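Local coordinates for protein methyltransferase (Streptococcus pyogenes, PDB 2ESR) that probably transfers methyl groups from S-adenosylmethionine, perhaps to a guanine of 16S ribosomal RNA as do relatives of the RsmD family, at residues G33-F39 / F101-D107; A57-K62 / F83-E89; V134-K140 / I161-Y167. The contacts are given in a common frame with arbitrary orientation. Residue numbers count along the deposited sequence, not the author numbering.

Contact 1: residues G33-F39 / F101-D107; sequences GRVLDLF and FDLVFLD
Parallel strands 34-38 and 103-106 are neighbours at the sheet centre. Their axes approach to 4.7 Å at 12°. The register pairs V35 with L103, L36 with V104 and D37 with F105.

The backbone hydrogen bonds are L36 N to L103 O (2.8 Å), F105 N to L36 O (2.8 Å) and L38 N to F105 O (3.1 Å). At the D102 corner R34 O accepts both D102 N (2.9 Å) and L103 N (3.3 Å), and R34 N donates to D102 OD1 (2.7 Å). G33 CA lies 3.2 Å from D102 OD1; a CB would clash there and, at phi/psi 135/171, jam against the preceding carbonyl. The R34 guanidinium leads away, and its NH2 binds F83 O of the second subunit.

On the L36 face, F101 (chi1 m) brings its ring face to L36 CB, a CH-pi contact 3.9 Å from the centroid. L38 CD1 meets L106 CD2 at 3.6 Å, under helix 111-124. On the other face V35 CG1 reaches F105 CD2 at 3.8 Å, beside the D37 carboxylate.

F39 CB lies 3.5 Å from O of D107, which opens a DPPY sequence. This pairing is typical of the Rossmann-like class I methyltransferase fold.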
loop_
_atom_site.group_PDB
_atom_site.type_symbol
_atom_site.label_atom_id
_atom_site.label_comp_id
_atom_site.label_asym_id
_atom_site.label_seq_id
_atom_site.Cartn_x
_atom_site.Cartn_y
_atom_site.Cartn_z
ATOM N N GLY A 33 -8.272 1.769 10.774
ATOM C CA GLY A 33 -8.646 2.503 9.576
ATOM C C GLY A 33 -7.461 2.714 8.652
ATOM O O GLY A 33 -6.325 2.427 9.032
ATOM N N ARG A 34 -7.723 3.219 7.445
ATOM C CA ARG A 34 -6.673 3.464 6.460
ATOM C C ARG A 34 -6.340 4.943 6.308
ATOM O O ARG A 34 -7.228 5.776 6.138
ATOM C CB ARG A 34 -7.074 2.927 5.082
ATOM C CG ARG A 34 -7.093 1.415 4.931
ATOM C CD ARG A 34 -7.002 1.045 3.450
ATOM N NE ARG A 34 -6.994 -0.399 3.217
ATOM C CZ ARG A 34 -8.056 -1.185 3.361
ATOM N NH1 ARG A 34 -9.221 -0.671 3.737
ATOM N NH2 ARG A 34 -7.958 -2.485 3.122
ATOM N N VAL A 35 -5.051 5.250 6.349
ATOM C CA VAL A 35 -4.578 6.616 6.211
ATOM C C VAL A 35 -3.957 6.817 4.827
ATOM O O VAL A 35 -3.305 5.915 4.296
ATOM C CB VAL A 35 -3.489 6.936 7.271
ATOM C CG1 VAL A 35 -2.942 8.349 7.061
ATOM C CG2 VAL A 35 -4.063 6.799 8.670
ATOM N N LEU A 36 -4.188 7.989 4.243
ATOM C CA LEU A 36 -3.583 8.351 2.965
ATOM C C LEU A 36 -2.819 9.644 3.224
ATOM O O LEU A 36 -3.402 10.634 3.660
ATOM C CB LEU A 36 -4.638 8.588 1.878
ATOM C CG LEU A 36 -4.083 9.145 0.554
ATOM C CD1 LEU A 36 -3.075 8.176 -0.046
ATOM C CD2 LEU A 36 -5.221 9.376 -0.422
ATOM N N ASP A 37 -1.514 9.626 2.977
ATOM C CA ASP A 37 -0.686 10.806 3.188
ATOM C C ASP A 37 -0.106 11.203 1.836
ATOM O O ASP A 37 0.886 10.627 1.382
ATOM C CB ASP A 37 0.444 10.487 4.170
ATOM C CG ASP A 37 1.106 11.733 4.735
ATOM O OD1 ASP A 37 1.012 12.807 4.103
ATOM O OD2 ASP A 37 1.734 11.630 5.815
ATOM N N LEU A 38 -0.741 12.176 1.193
ATOM C CA LEU A 38 -0.298 12.661 -0.103
ATOM C C LEU A 38 0.698 13.789 0.159
ATOM O O LEU A 38 0.543 14.547 1.117
ATOM C CB LEU A 38 -1.500 13.167 -0.908
ATOM C CG LEU A 38 -2.542 12.095 -1.244
ATOM C CD1 LEU A 38 -3.724 12.731 -1.974
ATOM C CD2 LEU A 38 -1.904 11.016 -2.110
ATOM N N PHE A 39 1.706 13.902 -0.698
ATOM C CA PHE A 39 2.751 14.910 -0.526
ATOM C C PHE A 39 3.270 14.656 0.889
ATOM O O PHE A 39 3.425 15.578 1.688
ATOM C CB PHE A 39 2.169 16.326 -0.632
ATOM C CG PHE A 39 1.205 16.510 -1.778
ATOM C CD1 PHE A 39 -0.168 16.372 -1.577
ATOM C CD2 PHE A 39 1.667 16.812 -3.056
ATOM C CE1 PHE A 39 -1.066 16.532 -2.634
ATOM C CE2 PHE A 39 0.777 16.974 -4.120
ATOM C CZ PHE A 39 -0.591 16.834 -3.906
ATOM N N PHE A 101 -10.460 5.565 2.195
ATOM C CA PHE A 101 -9.532 6.042 3.210
ATOM C C PHE A 101 -10.285 6.798 4.284
ATOM O O PHE A 101 -11.181 7.577 3.987
ATOM C CB PHE A 101 -8.475 6.926 2.561
ATOM C CG PHE A 101 -7.511 6.155 1.711
ATOM C CD1 PHE A 101 -6.453 5.474 2.299
ATOM C CD2 PHE A 101 -7.696 6.052 0.337
ATOM C CE1 PHE A 101 -5.590 4.693 1.533
ATOM C CE2 PHE A 101 -6.835 5.272 -0.440
ATOM C CZ PHE A 101 -5.783 4.593 0.161
ATOM N N ASP A 102 -9.915 6.550 5.534
ATOM C CA ASP A 102 -10.577 7.169 6.676
ATOM C C ASP A 102 -9.938 8.471 7.133
ATOM O O ASP A 102 -10.601 9.326 7.732
ATOM C CB ASP A 102 -10.600 6.175 7.834
ATOM C CG ASP A 102 -11.153 4.823 7.424
ATOM O OD1 ASP A 102 -10.357 3.884 7.198
ATOM O OD2 ASP A 102 -12.385 4.706 7.310
ATOM N N LEU A 103 -8.651 8.624 6.848
ATOM C CA LEU A 103 -7.923 9.818 7.248
ATOM C C LEU A 103 -6.945 10.177 6.135
ATOM O O LEU A 103 -6.134 9.357 5.718
ATOM C CB LEU A 103 -7.170 9.547 8.557
ATOM C CG LEU A 103 -6.256 10.632 9.149
ATOM C CD1 LEU A 103 -7.042 11.930 9.383
ATOM C CD2 LEU A 103 -5.672 10.119 10.469
ATOM N N VAL A 104 -7.036 11.406 5.650
ATOM C CA VAL A 104 -6.171 11.853 4.576
ATOM C C VAL A 104 -5.409 13.093 5.020
ATOM O O VAL A 104 -5.999 14.024 5.556
ATOM C CB VAL A 104 -7.011 12.194 3.316
ATOM C CG1 VAL A 104 -6.108 12.674 2.190
ATOM C CG2 VAL A 104 -7.803 10.965 2.873
ATOM N N PHE A 105 -4.099 13.085 4.817
ATOM C CA PHE A 105 -3.275 14.232 5.165
ATOM C C PHE A 105 -2.820 14.905 3.880
ATOM O O PHE A 105 -2.303 14.239 2.979
ATOM C CB PHE A 105 -2.056 13.800 5.982
ATOM C CG PHE A 105 -2.390 13.380 7.387
ATOM C CD1 PHE A 105 -2.870 14.304 8.300
ATOM C CD2 PHE A 105 -2.253 12.054 7.783
ATOM C CE1 PHE A 105 -3.220 13.912 9.600
ATOM C CE2 PHE A 105 -2.597 11.650 9.078
ATOM C CZ PHE A 105 -3.083 12.582 9.987
ATOM N N LEU A 106 -3.012 16.222 3.802
ATOM C CA LEU A 106 -2.630 16.985 2.615
ATOM C C LEU A 106 -1.839 18.230 2.993
ATOM O O LEU A 106 -2.335 19.098 3.709
ATOM C CB LEU A 106 -3.866 17.438 1.828
ATOM C CG LEU A 106 -4.895 16.424 1.331
ATOM C CD1 LEU A 106 -5.967 17.174 0.538
ATOM C CD2 LEU A 106 -4.232 15.365 0.449
ATOM N N ASP A 107 -0.606 18.302 2.509
ATOM C CA ASP A 107 0.262 19.461 2.745
ATOM C C ASP A 107 1.076 19.566 1.462
ATOM O O ASP A 107 2.249 19.194 1.420
ATOM C CB ASP A 107 1.185 19.232 3.945
ATOM C CG ASP A 107 2.024 20.461 4.271
ATOM O OD1 ASP A 107 2.653 20.500 5.350
ATOM O OD2 ASP A 107 2.055 21.388 3.433
#

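Contact 2: residues A57-K62 / F83-E89; sequences AVLVEK and FTLLKME
This contact joins the two strands of a beta-alpha-beta unit in the Rossmann-like sheet: strand 56-60, helix 64-75 and strand 83-86. The strands are parallel. Their axes approach to 4.6 Å and cross at -19°. A57 pairs with F83, V58 with T84, L59 with L85 and V60 with L86.

A57 O accepts T84 N at 2.9 Å. Water 1 donates to A57 O (3.2 Å) and also bonds T84 OG1 (2.8 Å). A57 CB packs 3.8 Å from F83 CD2.

V58 lies on the other face, where V58 CG1 meets L86 CD1 at 4.0 Å. T84 and L86 share this face and pack against the second subunit.

L59 N donates to T84 O and L59 O accepts L86 N, both at 2.7 Å. L59 takes chi1 m, chi2 p. L59 CB touches L85 CD1 at 3.8 Å, and L59 CD1 sits at the edge of the F83 ring. Helix 44-51 packs on this face, against A57, L59 and F83.

V60 CG1 reaches CG of the selenomethionine M88 at 4.0 Å, beside helix 90-96.

E61 N donates to L86 O at 3.1 Å, the last bond between the segments. The E61 CA-to-CB bond points away, and OE1 accepts a hydrogen bond from G41 N. Class I methyltransferases commonly carry an acidic residue here for the cofactor ribose, so a similar role is possible.

K62 folds over the end of the second segment. E89 is at the N-cap position, right before helix 90-96, and K62 CG lies 3.4 Å from E89 OE2.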
loop_
_atom_site.group_PDB
_atom_site.type_symbol
_atom_site.label_atom_id
_atom_site.label_comp_id
_atom_site.label_asym_id
_atom_site.label_seq_id
_atom_site.Cartn_x
_atom_site.Cartn_y
_atom_site.Cartn_z
ATOM N N ALA A 57 -1.144 2.760 6.438
ATOM C CA ALA A 57 -1.029 4.038 5.755
ATOM C C ALA A 57 -0.382 3.901 4.396
ATOM O O ALA A 57 0.528 3.094 4.203
ATOM C CB ALA A 57 -0.218 5.000 6.594
ATOM N N VAL A 58 -0.872 4.684 3.449
ATOM C CA VAL A 58 -0.289 4.711 2.120
ATOM C C VAL A 58 0.297 6.108 2.059
ATOM O O VAL A 58 -0.406 7.087 2.317
ATOM C CB VAL A 58 -1.335 4.556 0.995
ATOM C CG1 VAL A 58 -0.674 4.835 -0.363
ATOM C CG2 VAL A 58 -1.915 3.155 1.008
ATOM N N LEU A 59 1.586 6.202 1.761
ATOM C CA LEU A 59 2.244 7.496 1.659
ATOM C C LEU A 59 2.697 7.711 0.222
ATOM O O LEU A 59 3.221 6.794 -0.408
ATOM C CB LEU A 59 3.462 7.563 2.589
ATOM C CG LEU A 59 3.233 7.556 4.104
ATOM C CD1 LEU A 59 2.766 6.178 4.562
ATOM C CD2 LEU A 59 4.525 7.936 4.803
ATOM N N VAL A 60 2.481 8.913 -0.300
ATOM C CA VAL A 60 2.904 9.227 -1.656
ATOM C C VAL A 60 3.828 10.429 -1.579
ATOM O O VAL A 60 3.450 11.475 -1.066
ATOM C CB VAL A 60 1.719 9.589 -2.576
ATOM C CG1 VAL A 60 2.225 9.794 -4.007
ATOM C CG2 VAL A 60 0.666 8.494 -2.537
ATOM N N GLU A 61 5.047 10.266 -2.080
ATOM C CA GLU A 61 6.031 11.340 -2.062
ATOM C C GLU A 61 6.956 11.142 -3.248
ATOM O O GLU A 61 7.566 10.085 -3.391
ATOM C CB GLU A 61 6.825 11.306 -0.750
ATOM C CG GLU A 61 7.954 12.328 -0.671
ATOM C CD GLU A 61 7.469 13.747 -0.897
ATOM O OE1 GLU A 61 6.587 14.205 -0.137
ATOM O OE2 GLU A 61 7.969 14.403 -1.838
ATOM N N LYS A 62 7.051 12.164 -4.095
ATOM C CA LYS A 62 7.883 12.104 -5.294
ATOM C C LYS A 62 9.368 12.420 -5.108
ATOM O O LYS A 62 10.205 11.923 -5.864
ATOM C CB LYS A 62 7.308 13.033 -6.367
ATOM C CG LYS A 62 6.799 12.312 -7.605
ATOM C CD LYS A 62 7.886 11.437 -8.223
ATOM C CE LYS A 62 7.377 10.698 -9.447
ATOM N NZ LYS A 62 8.381 9.726 -9.950
ATOM N N PHE A 83 2.980 0.200 6.465
ATOM C CA PHE A 83 3.119 1.320 5.541
ATOM C C PHE A 83 3.452 0.937 4.110
ATOM O O PHE A 83 4.225 0.013 3.858
ATOM C CB PHE A 83 4.190 2.286 6.048
ATOM C CG PHE A 83 3.970 2.747 7.453
ATOM C CD1 PHE A 83 4.404 1.980 8.528
ATOM C CD2 PHE A 83 3.303 3.940 7.707
ATOM C CE1 PHE A 83 4.178 2.392 9.840
ATOM C CE2 PHE A 83 3.069 4.362 9.013
ATOM C CZ PHE A 83 3.508 3.587 10.082
ATOM N N THR A 84 2.852 1.666 3.177
ATOM C CA THR A 84 3.085 1.460 1.759
ATOM C C THR A 84 3.499 2.821 1.199
ATOM O O THR A 84 2.715 3.768 1.237
ATOM C CB THR A 84 1.809 0.986 1.043
ATOM O OG1 THR A 84 1.357 -0.242 1.633
ATOM C CG2 THR A 84 2.083 0.763 -0.440
ATOM N N LEU A 85 4.735 2.920 0.714
ATOM C CA LEU A 85 5.234 4.168 0.150
ATOM C C LEU A 85 5.257 4.096 -1.370
ATOM O O LEU A 85 5.811 3.165 -1.955
ATOM C CB LEU A 85 6.648 4.483 0.660
ATOM C CG LEU A 85 7.306 5.717 0.020
ATOM C CD1 LEU A 85 6.550 6.972 0.436
ATOM C CD2 LEU A 85 8.764 5.828 0.442
ATOM N N LEU A 86 4.640 5.083 -2.003
ATOM C CA LEU A 86 4.594 5.149 -3.454
ATOM C C LEU A 86 5.387 6.361 -3.906
ATOM O O LEU A 86 5.170 7.474 -3.420
ATOM C CB LEU A 86 3.149 5.272 -3.940
ATOM C CG LEU A 86 2.219 4.092 -3.648
ATOM C CD1 LEU A 86 0.808 4.432 -4.093
ATOM C CD2 LEU A 86 2.722 2.853 -4.368
ATOM N N LYS A 87 6.316 6.137 -4.828
ATOM C CA LYS A 87 7.135 7.208 -5.371
ATOM C C LYS A 87 6.483 7.616 -6.682
ATOM O O LYS A 87 6.795 7.072 -7.744
ATOM C CB LYS A 87 8.564 6.717 -5.611
ATOM C CG LYS A 87 9.526 7.809 -6.052
ATOM C CD LYS A 87 10.978 7.436 -5.760
ATOM C CE LYS A 87 11.382 6.131 -6.431
ATOM N NZ LYS A 87 12.782 5.741 -6.078
HETATM N N MSE A 88 5.556 8.561 -6.603
HETATM C CA MSE A 88 4.855 9.012 -7.795
HETATM C C MSE A 88 4.125 10.327 -7.550
HETATM O O MSE A 88 4.053 10.809 -6.417
HETATM C CB MSE A 88 3.871 7.924 -8.265
HETATM C CG MSE A 88 2.764 7.574 -7.279
HETATM SE SE MSE A 88 1.860 5.879 -7.673
HETATM C CE MSE A 88 1.077 6.352 -9.381
ATOM N N GLU A 89 3.608 10.917 -8.622
ATOM C CA GLU A 89 2.871 12.171 -8.527
ATOM C C GLU A 89 1.538 11.890 -7.842
ATOM O O GLU A 89 0.919 10.854 -8.081
ATOM C CB GLU A 89 2.606 12.743 -9.923
ATOM C CG GLU A 89 3.849 12.970 -10.777
ATOM C CD GLU A 89 4.788 14.007 -10.199
ATOM O OE1 GLU A 89 5.768 14.366 -10.887
ATOM O OE2 GLU A 89 4.554 14.461 -9.060
HETATM O O HOH W 1 -0.651 0.224 3.540
#

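Contact 3: residues V134-K140 / I161-Y167; sequences VVCETDK and ISKVTVY
A single water links three residues across this strand pair. Water 2 donates to T138 OG1 and K163 O (both 2.9 Å), and it also bonds T165 OG1 (2.8 Å).

Strands 134-139 and 162-167 run antiparallel at 154°, with axes 4.6 Å apart. V134-Y167, C136-T165 and T138-K163 are hydrogen-bonded pairs. V135-V166 and E137-V164 are non-hydrogen-bonded pairs. V134 N to Y167 O is 2.9 Å and Y167 N to V134 O is 2.8 Å. C136 N to T165 O is 2.7 Å and T165 N to C136 O is 2.8 Å. T138 N to K163 O and K163 N to T138 O are both 2.9 Å.

On one face C136, chi1 m, sets its SG at the edge of the Y167 ring, 4.0 Å from Y167 CD1. Helix 111-124 packs here, and Y167 OH bonds P145 O. On the other face V135 CG1 meets V164 CG1 at 3.8 Å, under helix 19-26.

Strand 162-169, antiparallel to strand 132-139, is consistent with the reversed strand of the class I methyltransferase sheet. T138 OG1 also donates to D139 O (2.9 Å). Six backbone hydrogen bonds and apolar contacts such as V135 with V164 join the strands, while the threonine hydroxyls and K163 O hold the water.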
loop_
_atom_site.group_PDB
_atom_site.type_symbol
_atom_site.label_atom_id
_atom_site.label_comp_id
_atom_site.label_asym_id
_atom_site.label_seq_id
_atom_site.Cartn_x
_atom_site.Cartn_y
_atom_site.Cartn_z
ATOM N N VAL A 134 -10.260 14.856 6.199
ATOM C CA VAL A 134 -9.193 15.300 5.301
ATOM C C VAL A 134 -8.532 16.469 6.028
ATOM O O VAL A 134 -9.107 17.563 6.161
ATOM C CB VAL A 134 -9.736 15.755 3.928
ATOM C CG1 VAL A 134 -8.578 16.218 3.042
ATOM C CG2 VAL A 134 -10.448 14.594 3.247
ATOM N N VAL A 135 -7.329 16.208 6.521
ATOM C CA VAL A 135 -6.561 17.169 7.295
ATOM C C VAL A 135 -5.541 17.902 6.453
ATOM O O VAL A 135 -4.625 17.298 5.890
ATOM C CB VAL A 135 -5.834 16.455 8.457
ATOM C CG1 VAL A 135 -5.074 17.457 9.291
ATOM C CG2 VAL A 135 -6.848 15.707 9.313
ATOM N N CYS A 136 -5.693 19.219 6.396
ATOM C CA CYS A 136 -4.809 20.061 5.615
ATOM C C CYS A 136 -3.958 20.951 6.497
ATOM O O CYS A 136 -4.482 21.675 7.334
ATOM C CB CYS A 136 -5.632 20.948 4.684
ATOM S SG CYS A 136 -6.826 20.054 3.669
ATOM N N GLU A 137 -2.644 20.890 6.315
ATOM C CA GLU A 137 -1.747 21.749 7.086
ATOM C C GLU A 137 -1.158 22.717 6.072
ATOM O O GLU A 137 -0.608 22.299 5.049
ATOM C CB GLU A 137 -0.642 20.930 7.762
ATOM C CG GLU A 137 0.330 21.786 8.568
ATOM C CD GLU A 137 1.268 20.960 9.428
ATOM O OE1 GLU A 137 1.741 19.905 8.951
ATOM O OE2 GLU A 137 1.540 21.373 10.577
ATOM N N THR A 138 -1.288 24.010 6.344
ATOM C CA THR A 138 -0.799 25.041 5.428
ATOM C C THR A 138 -0.249 26.228 6.205
ATOM O O THR A 138 -0.256 26.231 7.432
ATOM C CB THR A 138 -1.945 25.588 4.569
ATOM O OG1 THR A 138 -2.845 26.325 5.411
ATOM C CG2 THR A 138 -2.715 24.450 3.911
ATOM N N ASP A 139 0.233 27.239 5.487
ATOM C CA ASP A 139 0.721 28.436 6.156
ATOM C C ASP A 139 -0.525 29.076 6.758
ATOM O O ASP A 139 -1.636 28.838 6.282
ATOM C CB ASP A 139 1.381 29.401 5.167
ATOM C CG ASP A 139 2.703 28.877 4.628
ATOM O OD1 ASP A 139 3.303 27.979 5.257
ATOM O OD2 ASP A 139 3.151 29.385 3.579
ATOM N N LYS A 140 -0.346 29.872 7.804
ATOM C CA LYS A 140 -1.470 30.515 8.477
ATOM C C LYS A 140 -2.280 31.436 7.571
ATOM O O LYS A 140 -3.494 31.563 7.730
ATOM C CB LYS A 140 -0.970 31.319 9.681
ATOM C CG LYS A 140 -0.012 32.436 9.305
ATOM C CD LYS A 140 0.294 33.361 10.479
ATOM C CE LYS A 140 0.986 32.632 11.612
ATOM N NZ LYS A 140 1.385 33.581 12.692
ATOM N N ILE A 161 3.155 29.215 13.122
ATOM C CA ILE A 161 3.134 29.754 11.771
ATOM C C ILE A 161 2.419 28.792 10.833
ATOM O O ILE A 161 2.776 28.666 9.663
ATOM C CB ILE A 161 4.558 29.998 11.245
ATOM C CG1 ILE A 161 5.345 28.688 11.234
ATOM C CG2 ILE A 161 5.259 31.035 12.117
ATOM C CD1 ILE A 161 6.719 28.816 10.618
ATOM N N SER A 162 1.405 28.116 11.352
ATOM C CA SER A 162 0.667 27.170 10.532
ATOM C C SER A 162 -0.817 27.154 10.846
ATOM O O SER A 162 -1.273 27.671 11.866
ATOM C CB SER A 162 1.232 25.763 10.716
ATOM O OG SER A 162 0.965 25.284 12.020
ATOM N N LYS A 163 -1.572 26.549 9.945
ATOM C CA LYS A 163 -3.001 26.434 10.129
ATOM C C LYS A 163 -3.406 25.041 9.698
ATOM O O LYS A 163 -2.931 24.538 8.672
ATOM C CB LYS A 163 -3.747 27.474 9.288
ATOM C CG LYS A 163 -5.257 27.391 9.465
ATOM C CD LYS A 163 -5.984 28.571 8.837
ATOM C CE LYS A 163 -5.939 28.532 7.329
ATOM N NZ LYS A 163 -6.761 29.646 6.766
ATOM N N VAL A 164 -4.258 24.411 10.501
ATOM C CA VAL A 164 -4.755 23.084 10.191
ATOM C C VAL A 164 -6.244 23.211 9.923
ATOM O O VAL A 164 -6.988 23.775 10.726
ATOM C CB VAL A 164 -4.541 22.090 11.354
ATOM C CG1 VAL A 164 -5.243 20.772 11.042
ATOM C CG2 VAL A 164 -3.052 21.844 11.562
ATOM N N THR A 165 -6.663 22.706 8.774
ATOM C CA THR A 165 -8.061 22.745 8.380
ATOM C C THR A 165 -8.489 21.303 8.146
ATOM O O THR A 165 -7.815 20.556 7.437
ATOM C CB THR A 165 -8.241 23.532 7.070
ATOM O OG1 THR A 165 -7.717 24.859 7.228
ATOM C CG2 THR A 165 -9.718 23.624 6.694
ATOM N N VAL A 166 -9.603 20.908 8.741
ATOM C CA VAL A 166 -10.082 19.547 8.572
ATOM C C VAL A 166 -11.417 19.562 7.849
ATOM O O VAL A 166 -12.349 20.234 8.284
ATOM C CB VAL A 166 -10.293 18.856 9.926
ATOM C CG1 VAL A 166 -10.724 17.398 9.703
ATOM C CG2 VAL A 166 -9.019 18.938 10.762
ATOM N N TYR A 167 -11.497 18.834 6.740
ATOM C CA TYR A 167 -12.732 18.740 5.972
ATOM C C TYR A 167 -13.371 17.396 6.257
ATOM O O TYR A 167 -12.673 16.402 6.462
ATOM C CB TYR A 167 -12.471 18.829 4.465
ATOM C CG TYR A 167 -12.123 20.210 3.965
ATOM C CD1 TYR A 167 -10.805 20.661 3.959
ATOM C CD2 TYR A 167 -13.117 21.067 3.489
ATOM C CE1 TYR A 167 -10.484 21.933 3.485
ATOM C CE2 TYR A 167 -12.805 22.342 3.016
ATOM C CZ TYR A 167 -11.489 22.765 3.016
ATOM O OH TYR A 167 -11.180 24.018 2.528
HETATM O O HOH W 2 -4.961 24.790 6.629
HETATM O O HOH W 3 3.040 30.179 7.717
#

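The three contacts belong to one sheet. Contact 1 is central, about 3 Å from the centre of the chain (centre to centre). Contact 2 continues the sheet on one side: V35 O to V58 N is 2.9 Å and D37 N to V58 O is 2.8 Å. Contact 3 continues it on the other: V104 O to V135 N is 2.7 Å and L106 N to V135 O is 2.8 Å. Contacts 2 and 3 do not touch; their nearest atoms are about 12 Å apart. The C-terminal ends of strands 34-38, 56-60 and 101-106 bring F39, E61 and D107 to the same edge, the probable cofactor and catalytic side. Contacts 1 and 2 also touch the second subunit.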